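Local coordinates for protein CaaX farnesyltransferase alpha subunit Ram2 (Aspergillus fumigatus, PDB 4L9P) that forms the alpha subunit of protein farnesyltransferase, which with its beta subunit probably attaches farnesyl groups to proteins ending in a CaaX motif, at residues Glu24-Ile28 / Arg72-Leu76; Glu52-Thr57 / Met83-His87; Val90-Arg94 / Glu108-Leu112; Gln130-Arg136 / Trp169-Phe174. The protein carries 1 engineered substitution. All coordinates share one frame; numbering follows the deposited sequence.

Contact 1 (Glu24-Ile28 / Arg72-Leu76)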
# COMPACT_ATOMS: atom_id res chain seq x y z
N GLU A 24 -30.61 5.71 32.80
CA GLU A 24 -30.87 5.41 31.40
C GLU A 24 -30.23 4.08 31.00
O GLU A 24 -30.70 3.42 30.09
CB GLU A 24 -30.16 6.47 30.56
CG GLU A 24 -31.00 7.62 30.21
CD GLU A 24 -31.84 7.31 29.00
OE1 GLU A 24 -31.26 6.86 27.99
OE2 GLU A 24 -33.05 7.53 29.07
N TRP A 25 -29.20 3.70 31.72
CA TRP A 25 -28.37 2.54 31.40
C TRP A 25 -28.59 1.44 32.43
O TRP A 25 -27.91 0.41 32.40
CB TRP A 25 -26.89 2.97 31.36
CG TRP A 25 -26.59 3.68 30.07
CD1 TRP A 25 -26.55 5.03 29.84
CD2 TRP A 25 -26.38 3.04 28.83
NE1 TRP A 25 -26.28 5.28 28.51
CE2 TRP A 25 -26.19 4.06 27.86
CE3 TRP A 25 -26.36 1.71 28.43
CZ2 TRP A 25 -25.95 3.78 26.51
CZ3 TRP A 25 -26.07 1.42 27.08
CH2 TRP A 25 -25.89 2.47 26.15
N ALA A 26 -29.52 1.67 33.36
CA ALA A 26 -29.70 0.65 34.39
C ALA A 26 -30.13 -0.71 33.89
O ALA A 26 -29.75 -1.69 34.50
CB ALA A 26 -30.73 1.17 35.47
N SER A 27 -30.91 -0.79 32.81
CA SER A 27 -31.51 -2.04 32.33
C SER A 27 -30.54 -3.00 31.66
O SER A 27 -30.96 -4.08 31.24
CB SER A 27 -32.75 -1.80 31.41
OG SER A 27 -32.36 -1.26 30.11
N ILE A 28 -29.25 -2.63 31.57
CA ILE A 28 -28.26 -3.50 30.91
C ILE A 28 -26.96 -3.56 31.72
O ILE A 28 -26.56 -2.58 32.29
CB ILE A 28 -28.08 -3.10 29.44
CG1 ILE A 28 -27.45 -4.25 28.64
CG2 ILE A 28 -27.29 -1.80 29.31
CD1 ILE A 28 -27.39 -3.97 27.11
N ARG A 72 -30.00 5.30 23.22
CA ARG A 72 -28.89 5.28 24.16
C ARG A 72 -27.65 4.67 23.49
O ARG A 72 -26.54 5.15 23.70
CB ARG A 72 -29.22 4.61 25.52
CG ARG A 72 -29.47 3.11 25.44
CD ARG A 72 -29.72 2.52 26.88
NE ARG A 72 -29.91 1.10 26.72
CZ ARG A 72 -30.41 0.33 27.66
NH1 ARG A 72 -30.72 0.88 28.83
NH2 ARG A 72 -30.56 -0.96 27.41
N ALA A 73 -27.84 3.58 22.75
CA ALA A 73 -26.71 2.94 22.07
C ALA A 73 -26.11 3.88 21.06
O ALA A 73 -24.86 3.93 20.91
CB ALA A 73 -27.17 1.63 21.41
N LEU A 74 -26.95 4.63 20.36
CA LEU A 74 -26.44 5.60 19.39
C LEU A 74 -25.55 6.66 20.08
O LEU A 74 -24.44 6.95 19.64
CB LEU A 74 -27.59 6.21 18.57
CG LEU A 74 -27.18 7.22 17.47
CD1 LEU A 74 -26.35 6.50 16.36
CD2 LEU A 74 -28.45 7.87 16.89
N ARG A 75 -26.00 7.22 21.19
CA ARG A 75 -25.22 8.19 21.98
C ARG A 75 -23.92 7.56 22.49
O ARG A 75 -22.84 8.16 22.41
CB ARG A 75 -26.03 8.68 23.18
CG ARG A 75 -27.18 9.60 22.82
CD ARG A 75 -27.74 10.34 24.09
NE ARG A 75 -27.96 9.46 25.26
CZ ARG A 75 -29.07 8.78 25.51
NH1 ARG A 75 -30.14 8.87 24.71
NH2 ARG A 75 -29.13 8.02 26.61
N LEU A 76 -23.98 6.28 22.86
CA LEU A 76 -22.78 5.58 23.33
C LEU A 76 -21.74 5.50 22.19
O LEU A 76 -20.53 5.69 22.40
CB LEU A 76 -23.18 4.15 23.74
CG LEU A 76 -22.00 3.24 24.13
CD1 LEU A 76 -21.10 3.81 25.24
CD2 LEU A 76 -22.49 1.84 24.50
O HOH W 1 -25.88 8.15 27.39
O HOH W 2 -31.98 -3.37 28.41
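R72 lies flat along the indole of W25, and this is the tight part of the contact. Its CD sits almost on the ring normal, 3.6 Å from the centroid of the W25 six-membered ring, a CH-pi contact. The guanidinium and indole planes are 13° apart. CG of R72 lies between its own backbone N and carbonyl carbon (chi1 67°), and the chain then runs straight to NE across the ring. At the end of that run, NH1 of R72 donates to E24 O at 2.8 Å. NH1 lies in the plane of the E24 carbonyl, and that oxygen lies in the guanidinium plane. The same NH1 also donates to S27 OG at 3.0 Å. CG2 of I28 packs on one guanidinium face, and W25 CH2 touches L76 CD2 at 3.8 Å. Outside the segments, R72 NE forms a salt bridge with E68, and W25 meets Y19 edge-to-face.

The solvent side is looser. There R75 NH2 reaches E24 OE1 at 2.8 Å in a salt bridge, from above the carboxylate plane; the two flat groups are 60° apart. One water accepts from both W25 NE1 and R75 NE. At the other end, a second water lies between S27 OG and R72 NH2.

The contact fastens the turn W25-I28 to helix 71-83. The E68 carboxylate and the E24 carbonyl probably stabilise the positive charge of R72 beside the indole.

Contact 2 (Glu52-Thr57 / Met83-His87); sequences EYLEAT and MNPAH. With EDO (1,2-ethanediol), chain F; EDO (1,2-ethanediol), chain G.
Y53 of helix 51-65 reaches across to the loop that follows helix 71-83. Its CB lies 4.0 Å from M83 SD. CG is anti to the backbone N (chi1 -174°), which points the ring toward the 83-87 segment. CD1 packs on M83 CB at 3.9 Å, and CE1 on N84 CB at 3.8 Å. CE2 lies near an ethanediol. The sulfur of M83 sits at the ring edge, 5.4 Å from the centroid of the Y53 ring, a Met-aromatic contact.

The loop is a type I turn from N84 to H87. N84 opens an Asx turn, its OD1 accepting from A86 N. H87 is the N-cap of helix 88-100, and its ND1 accepts from V90 N.

At the tip, Y53 OH takes a nearly straight bond from N84 ND2 (3.1 Å, 168°), in the plane of the amide. H87 CD2 stands 3.3 Å from the same OH, which lies at the edge of the imidazole. The hydroxyl is also bonded to D148 of the beta subunit, so the contact borders the subunit interface.

The methyl CE of M83 turns on to A56 CB at 3.7 Å. T57 CG2 sits over one face of the Y53 ring, toward its rim. One ethanediol donates to T57 OG1; another is hydrogen-bonded to H87 NE2. Both probably come from the crystallisation liquor.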
# COMPACT_ATOMS: atom_id res chain seq x y z
N GLU A 52 -12.78 6.09 31.76
CA GLU A 52 -13.95 6.44 30.95
C GLU A 52 -14.07 5.53 29.73
O GLU A 52 -15.17 5.11 29.35
CB GLU A 52 -13.86 7.90 30.46
CG GLU A 52 -13.93 8.92 31.58
CD GLU A 52 -12.59 9.18 32.28
OE1 GLU A 52 -11.57 8.47 32.06
OE2 GLU A 52 -12.58 10.14 33.08
N TYR A 53 -12.93 5.23 29.10
CA TYR A 53 -12.94 4.39 27.91
C TYR A 53 -13.22 2.93 28.30
O TYR A 53 -13.96 2.24 27.59
CB TYR A 53 -11.60 4.54 27.19
CG TYR A 53 -11.51 3.81 25.84
CD1 TYR A 53 -12.10 4.36 24.69
CD2 TYR A 53 -10.88 2.57 25.73
CE1 TYR A 53 -12.02 3.76 23.47
CE2 TYR A 53 -10.75 1.94 24.47
CZ TYR A 53 -11.33 2.53 23.37
OH TYR A 53 -11.18 1.93 22.16
N LEU A 54 -12.64 2.45 29.41
CA LEU A 54 -12.96 1.09 29.87
C LEU A 54 -14.46 0.95 30.11
O LEU A 54 -15.08 -0.02 29.66
CB LEU A 54 -12.21 0.73 31.18
CG LEU A 54 -10.74 0.40 31.14
CD1 LEU A 54 -10.22 0.30 32.60
CD2 LEU A 54 -10.60 -0.91 30.35
N GLU A 55 -15.06 1.94 30.78
CA GLU A 55 -16.47 1.81 31.10
C GLU A 55 -17.32 1.86 29.83
O GLU A 55 -18.19 0.98 29.60
CB GLU A 55 -16.94 2.92 32.06
CG GLU A 55 -18.40 2.66 32.40
CD GLU A 55 -19.05 3.70 33.24
OE1 GLU A 55 -19.03 4.91 32.91
OE2 GLU A 55 -19.64 3.28 34.24
N ALA A 56 -17.06 2.84 28.96
CA ALA A 56 -17.88 3.00 27.75
C ALA A 56 -17.81 1.72 26.90
O ALA A 56 -18.83 1.22 26.38
CB ALA A 56 -17.43 4.26 26.94
N THR A 57 -16.60 1.22 26.70
CA THR A 57 -16.47 0.02 25.87
C THR A 57 -17.07 -1.24 26.48
O THR A 57 -17.51 -2.12 25.74
CB THR A 57 -14.98 -0.23 25.46
OG1 THR A 57 -14.16 -0.31 26.65
CG2 THR A 57 -14.47 0.88 24.52
N MET A 83 -13.68 9.53 21.92
CA MET A 83 -12.44 9.07 22.58
C MET A 83 -11.46 8.39 21.65
O MET A 83 -10.25 8.52 21.81
CB MET A 83 -12.75 8.13 23.76
CG MET A 83 -13.39 8.90 24.94
SD MET A 83 -13.75 7.77 26.30
CE MET A 83 -15.24 7.04 25.74
N ASN A 84 -11.98 7.68 20.65
CA ASN A 84 -11.16 6.87 19.73
C ASN A 84 -11.87 6.73 18.39
O ASN A 84 -12.64 5.79 18.18
CB ASN A 84 -10.89 5.51 20.32
CG ASN A 84 -10.07 4.64 19.39
OD1 ASN A 84 -9.54 5.12 18.36
ND2 ASN A 84 -9.96 3.35 19.73
N PRO A 85 -11.63 7.67 17.49
CA PRO A 85 -12.33 7.62 16.20
C PRO A 85 -11.76 6.52 15.30
O PRO A 85 -12.33 6.27 14.25
CB PRO A 85 -12.05 9.00 15.58
CG PRO A 85 -10.78 9.41 16.16
CD PRO A 85 -10.81 8.90 17.61
N ALA A 86 -10.70 5.85 15.71
CA ALA A 86 -10.18 4.71 14.94
C ALA A 86 -10.70 3.35 15.44
O ALA A 86 -10.12 2.30 15.16
CB ALA A 86 -8.64 4.74 14.94
N HIS A 87 -11.81 3.36 16.17
CA HIS A 87 -12.42 2.09 16.63
C HIS A 87 -13.35 1.64 15.53
O HIS A 87 -14.50 2.10 15.45
CB HIS A 87 -13.16 2.43 17.93
CG HIS A 87 -13.65 1.24 18.70
ND1 HIS A 87 -14.60 0.35 18.21
CD2 HIS A 87 -13.40 0.86 19.99
CE1 HIS A 87 -14.85 -0.55 19.15
NE2 HIS A 87 -14.11 -0.28 20.23
C1 EDO F . -16.02 -2.96 22.19
O1 EDO F . -15.90 -2.96 20.74
C2 EDO F . -14.60 -3.10 22.76
O2 EDO F . -13.88 -1.87 22.59
C1 EDO G . -11.32 -1.84 26.08
O1 EDO G . -12.54 -2.57 26.15
C2 EDO G . -10.56 -2.20 24.83
O2 EDO G . -11.36 -2.02 23.64

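Contact 3 (Val90-Arg94 / Glu108-Leu112); sequences VWIYR and EIEWL
R94 grips E108 side-on with two nitrogens, one to each carboxylate oxygen. NE of R94 donates to OE2 of E108 at 2.8 Å, almost straight at 174°. NH2 of R94 donates to OE1 of E108, also at 2.8 Å. Both oxygens use their syn lone pairs, and the two flat groups are nearly coplanar. R94 is extended from CG to NE, which lets it span the gap. The same guanidinium lies over one face of the W111 indole. CZ of R94 is 3.7 Å from the centroid of the six-membered ring of W111, a stacked cation-pi contact.

W91 adds apolar packing. Its CZ3 meets CZ3 of W111 at 3.9 Å, at the edge of the W111 ring, and its CH2 meets CD1 of L112 at 3.6 Å.

A second shell fixes these groups. T77 accepts from R94 NH1. H128 bonds to E108 OE2, so that oxygen has two partners. W91 NE1 donates to P85 O, which ties the indole to the loop before its helix.

The segments 90-94 and 108-112, of helices 88-100 and 105-118, run nearly antiparallel (162°) in this alpha-alpha repeat array. Their axes come no nearer than 14.6 Å. Helix 71-83 lies beside the first, and helix 123-133 packs on both.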
# COMPACT_ATOMS: atom_id res chain seq x y z
N VAL A 90 -17.06 0.29 16.33
CA VAL A 90 -18.15 1.17 16.81
C VAL A 90 -18.79 1.93 15.65
O VAL A 90 -19.99 2.21 15.66
CB VAL A 90 -17.64 2.11 17.91
CG1 VAL A 90 -16.82 3.24 17.38
CG2 VAL A 90 -18.85 2.73 18.67
N TRP A 91 -18.02 2.26 14.59
CA TRP A 91 -18.64 2.95 13.45
C TRP A 91 -19.61 2.03 12.71
O TRP A 91 -20.68 2.47 12.26
CB TRP A 91 -17.52 3.34 12.45
CG TRP A 91 -16.72 4.50 12.85
CD1 TRP A 91 -15.47 4.53 13.48
CD2 TRP A 91 -17.10 5.86 12.68
NE1 TRP A 91 -15.07 5.84 13.69
CE2 TRP A 91 -16.06 6.67 13.20
CE3 TRP A 91 -18.24 6.48 12.16
CZ2 TRP A 91 -16.10 8.05 13.14
CZ3 TRP A 91 -18.28 7.87 12.12
CH2 TRP A 91 -17.22 8.64 12.59
N ILE A 92 -19.22 0.77 12.52
CA ILE A 92 -20.13 -0.13 11.83
C ILE A 92 -21.42 -0.35 12.64
O ILE A 92 -22.52 -0.34 12.06
CB ILE A 92 -19.43 -1.48 11.58
CG1 ILE A 92 -18.27 -1.22 10.59
CG2 ILE A 92 -20.40 -2.56 11.07
CD1 ILE A 92 -17.28 -2.21 10.65
N TYR A 93 -21.29 -0.48 13.97
CA TYR A 93 -22.48 -0.63 14.80
C TYR A 93 -23.32 0.67 14.76
O TYR A 93 -24.54 0.62 14.66
CB TYR A 93 -22.01 -0.96 16.21
CG TYR A 93 -23.11 -1.13 17.21
CD1 TYR A 93 -24.13 -1.97 16.98
CD2 TYR A 93 -23.08 -0.40 18.40
CE1 TYR A 93 -25.20 -2.12 17.98
CE2 TYR A 93 -24.05 -0.51 19.37
CZ TYR A 93 -25.11 -1.38 19.16
OH TYR A 93 -26.07 -1.44 20.17
N ARG A 94 -22.68 1.84 14.79
CA ARG A 94 -23.41 3.10 14.65
C ARG A 94 -24.25 3.13 13.39
O ARG A 94 -25.41 3.51 13.44
CB ARG A 94 -22.43 4.31 14.70
CG ARG A 94 -23.11 5.64 14.55
CD ARG A 94 -22.11 6.81 14.70
NE ARG A 94 -22.83 8.09 14.63
CZ ARG A 94 -23.27 8.74 15.70
NH1 ARG A 94 -23.10 8.21 16.90
NH2 ARG A 94 -23.91 9.90 15.53
N GLU A 108 -27.06 13.32 10.65
CA GLU A 108 -25.86 12.51 10.81
C GLU A 108 -24.71 13.07 9.98
O GLU A 108 -23.56 13.10 10.51
CB GLU A 108 -26.13 11.03 10.46
CG GLU A 108 -24.87 10.13 10.52
CD GLU A 108 -24.30 9.83 11.92
OE1 GLU A 108 -24.79 10.38 12.95
OE2 GLU A 108 -23.31 9.03 12.01
N ILE A 109 -24.95 13.47 8.75
CA ILE A 109 -23.86 14.06 7.97
C ILE A 109 -23.34 15.34 8.60
O ILE A 109 -22.12 15.54 8.66
CB ILE A 109 -24.28 14.29 6.50
CG1 ILE A 109 -24.44 12.94 5.75
CG2 ILE A 109 -23.32 15.23 5.79
CD1 ILE A 109 -23.11 12.27 5.36
N GLU A 110 -24.21 16.19 9.14
CA GLU A 110 -23.68 17.39 9.76
C GLU A 110 -22.82 17.04 11.00
O GLU A 110 -21.77 17.68 11.23
CB GLU A 110 -24.84 18.36 10.08
CG GLU A 110 -25.55 18.81 8.79
CD GLU A 110 -24.65 19.61 7.83
OE1 GLU A 110 -24.12 20.67 8.28
OE2 GLU A 110 -24.45 19.20 6.65
N TRP A 111 -23.19 16.01 11.75
CA TRP A 111 -22.32 15.54 12.86
C TRP A 111 -21.00 14.96 12.30
O TRP A 111 -19.89 15.29 12.81
CB TRP A 111 -23.07 14.48 13.67
CG TRP A 111 -22.23 13.80 14.68
CD1 TRP A 111 -21.94 14.24 15.95
CD2 TRP A 111 -21.55 12.54 14.53
NE1 TRP A 111 -21.11 13.33 16.60
CE2 TRP A 111 -20.88 12.27 15.76
CE3 TRP A 111 -21.47 11.61 13.50
CZ2 TRP A 111 -20.12 11.12 15.94
CZ3 TRP A 111 -20.72 10.46 13.69
CH2 TRP A 111 -20.04 10.24 14.91
N LEU A 112 -21.09 14.13 11.26
CA LEU A 112 -19.90 13.49 10.70
C LEU A 112 -18.93 14.54 10.17
O LEU A 112 -17.71 14.39 10.32
CB LEU A 112 -20.36 12.56 9.56
CG LEU A 112 -19.20 11.73 8.97
CD1 LEU A 112 -18.53 10.80 10.01
CD2 LEU A 112 -19.75 10.94 7.77

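Contact 4 (Gln130-Arg136 / Trp169-Phe174); sequences QVLMSSR and WLVRHF. With EDO (1,2-ethanediol), chain I.
The contact joins two successive alpha-alpha repeats of the prenyltransferase alpha subunit, through helix 123-133 with the loop after it, and helix 161-174. Its core is a layered stack of flat groups. Q130 lies on one face of the W169 indole, and CB of H173 on the opposite face. CG of Q130 sits 3.6 Å from the centroid of the five-membered ring of W169, a CH-pi contact. The amide is only 8° from the indole plane. Q130 is extended, with CG anti to its backbone N (chi1 178°), and this lays the amide along the ring. NE2 of Q130 then donates to an ethanediol, probably from the crystallisation liquor.

The stack continues through H173. W169 CZ2 lies over one face of this imidazole, and the R136 guanidinium lies flat on the other, centres 3.7 Å apart and planes at 11°. R136 NH2 also donates to H173 O at 2.7 Å, so the arginine holds both the ring and the backbone of one residue.

The repeats are related to TPR repeats, whose helical hairpins pack side by side. The buried M133 packs against W169, L170 and F174. Its CG touches W169 CZ3 at 3.7 Å and F174 CE2 at 3.9 Å. Its sulfur is at the edge of the F174 ring, a Met-aromatic contact. CD2 of the neighbouring H173 lies over the F174 face. CB of S134 reaches W169 CZ2 at 3.6 Å. A water bridges M133 O and H173 NE2, lying in the plane of the imidazole.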
# COMPACT_ATOMS: atom_id res chain seq x y z
N GLN A 130 -19.63 7.16 2.96
CA GLN A 130 -20.09 6.44 1.78
C GLN A 130 -21.29 5.51 2.12
O GLN A 130 -22.29 5.44 1.36
CB GLN A 130 -18.93 5.57 1.27
CG GLN A 130 -19.31 4.71 0.05
CD GLN A 130 -18.08 3.94 -0.51
OE1 GLN A 130 -16.92 4.42 -0.45
NE2 GLN A 130 -18.33 2.74 -0.99
N VAL A 131 -21.25 4.89 3.29
CA VAL A 131 -22.37 4.04 3.75
C VAL A 131 -23.65 4.89 3.83
O VAL A 131 -24.70 4.46 3.35
CB VAL A 131 -22.01 3.39 5.13
CG1 VAL A 131 -23.24 2.70 5.77
CG2 VAL A 131 -20.88 2.38 4.89
N LEU A 132 -23.56 6.07 4.41
CA LEU A 132 -24.73 6.91 4.56
C LEU A 132 -25.20 7.47 3.24
O LEU A 132 -26.39 7.38 2.88
CB LEU A 132 -24.42 8.09 5.46
CG LEU A 132 -23.97 7.79 6.90
CD1 LEU A 132 -23.50 9.14 7.55
CD2 LEU A 132 -25.06 7.13 7.67
N MET A 133 -24.26 8.03 2.46
CA MET A 133 -24.62 8.75 1.26
C MET A 133 -25.11 7.82 0.14
O MET A 133 -25.84 8.25 -0.79
CB MET A 133 -23.36 9.48 0.77
CG MET A 133 -23.61 10.51 -0.37
SD MET A 133 -24.71 11.86 0.08
CE MET A 133 -23.92 12.49 1.53
N SER A 134 -24.79 6.55 0.25
CA SER A 134 -25.26 5.57 -0.73
C SER A 134 -26.75 5.28 -0.60
O SER A 134 -27.31 4.58 -1.46
CB SER A 134 -24.46 4.25 -0.60
OG SER A 134 -24.78 3.60 0.60
N SER A 135 -27.40 5.75 0.47
CA SER A 135 -28.83 5.44 0.62
C SER A 135 -29.65 6.39 -0.22
O SER A 135 -29.82 7.59 0.17
CB SER A 135 -29.22 5.59 2.06
OG SER A 135 -30.65 5.33 2.12
N ARG A 136 -30.20 5.89 -1.33
CA ARG A 136 -30.93 6.74 -2.27
C ARG A 136 -32.26 7.26 -1.67
O ARG A 136 -32.74 8.36 -2.03
CB ARG A 136 -31.13 6.02 -3.62
CG ARG A 136 -29.83 6.15 -4.50
CD ARG A 136 -29.98 5.51 -5.89
NE ARG A 136 -28.69 5.33 -6.54
CZ ARG A 136 -27.98 6.31 -7.11
NH1 ARG A 136 -28.40 7.57 -7.08
NH2 ARG A 136 -26.86 6.00 -7.70
N TRP A 169 -16.01 7.78 -5.53
CA TRP A 169 -17.26 7.05 -5.32
C TRP A 169 -18.45 8.00 -5.57
O TRP A 169 -19.46 7.59 -6.19
CB TRP A 169 -17.29 6.47 -3.88
CG TRP A 169 -18.63 5.90 -3.58
CD1 TRP A 169 -19.11 4.64 -3.89
CD2 TRP A 169 -19.73 6.63 -3.06
NE1 TRP A 169 -20.42 4.54 -3.55
CE2 TRP A 169 -20.85 5.74 -3.04
CE3 TRP A 169 -19.87 7.93 -2.57
CZ2 TRP A 169 -22.11 6.15 -2.58
CZ3 TRP A 169 -21.16 8.33 -2.14
CH2 TRP A 169 -22.24 7.43 -2.15
N LEU A 170 -18.36 9.24 -5.06
CA LEU A 170 -19.48 10.19 -5.18
C LEU A 170 -19.74 10.46 -6.65
O LEU A 170 -20.95 10.54 -7.07
CB LEU A 170 -19.09 11.45 -4.44
CG LEU A 170 -20.17 12.53 -4.39
CD1 LEU A 170 -21.22 12.15 -3.33
CD2 LEU A 170 -19.50 13.87 -4.04
N VAL A 171 -18.71 10.66 -7.44
CA VAL A 171 -18.89 10.90 -8.87
C VAL A 171 -19.56 9.73 -9.56
O VAL A 171 -20.49 9.95 -10.37
CB VAL A 171 -17.53 11.23 -9.53
CG1 VAL A 171 -17.65 11.21 -11.06
CG2 VAL A 171 -17.03 12.56 -9.03
N ARG A 172 -19.16 8.51 -9.28
CA ARG A 172 -19.81 7.38 -9.92
C ARG A 172 -21.25 7.25 -9.44
O ARG A 172 -22.16 6.98 -10.25
CB ARG A 172 -19.03 6.11 -9.61
CG ARG A 172 -19.59 4.93 -10.33
CD ARG A 172 -18.65 3.71 -10.14
NE ARG A 172 -19.17 2.53 -10.82
CZ ARG A 172 -18.87 2.23 -12.09
NH1 ARG A 172 -18.14 3.10 -12.83
NH2 ARG A 172 -19.37 1.13 -12.63
N HIS A 173 -21.49 7.46 -8.16
CA HIS A 173 -22.82 7.22 -7.58
C HIS A 173 -23.84 8.20 -8.12
O HIS A 173 -24.96 7.78 -8.50
CB HIS A 173 -22.74 7.34 -6.08
CG HIS A 173 -24.04 7.07 -5.40
ND1 HIS A 173 -24.50 5.78 -5.21
CD2 HIS A 173 -24.95 7.91 -4.82
CE1 HIS A 173 -25.66 5.84 -4.56
NE2 HIS A 173 -25.97 7.12 -4.32
N PHE A 174 -23.51 9.48 -8.14
CA PHE A 174 -24.46 10.52 -8.62
C PHE A 174 -24.24 10.89 -10.09
O PHE A 174 -24.88 11.80 -10.62
CB PHE A 174 -24.35 11.74 -7.73
CG PHE A 174 -24.95 11.53 -6.37
CD1 PHE A 174 -26.31 11.18 -6.20
CD2 PHE A 174 -24.18 11.75 -5.24
CE1 PHE A 174 -26.84 11.01 -4.93
CE2 PHE A 174 -24.70 11.58 -3.95
CZ PHE A 174 -26.08 11.23 -3.79
C1 EDO I . -22.33 0.77 1.09
O1 EDO I . -21.48 -0.36 1.29
C2 EDO I . -21.47 1.87 0.49
O2 EDO I . -20.74 1.38 -0.64
O HOH W 3 -27.84 8.06 -2.59

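Contacts 2 and 3 are buried; contacts 1 and 4 are partly buried, with R75 and R136 exposed. Contacts 1 and 2 both join the N-terminal part of the chain to helix 71-83 or the loop after it, and L76 packs on A56 between them. Contact 3 lies on helix 88-100, which follows the loop of contact 2, and W91 NE1 bonds to P85 O of that loop. It touches contact 4 where E108 and I109 meet L132. Arginine lies on an aromatic ring in contacts 1, 3 and 4. In contact 3 its charge is paired inside the fold; in contact 4 it meets a backbone carbonyl; in contact 1 it meets both a carbonyl and E68. Contact 2 alone hydrogen-bonds the beta subunit.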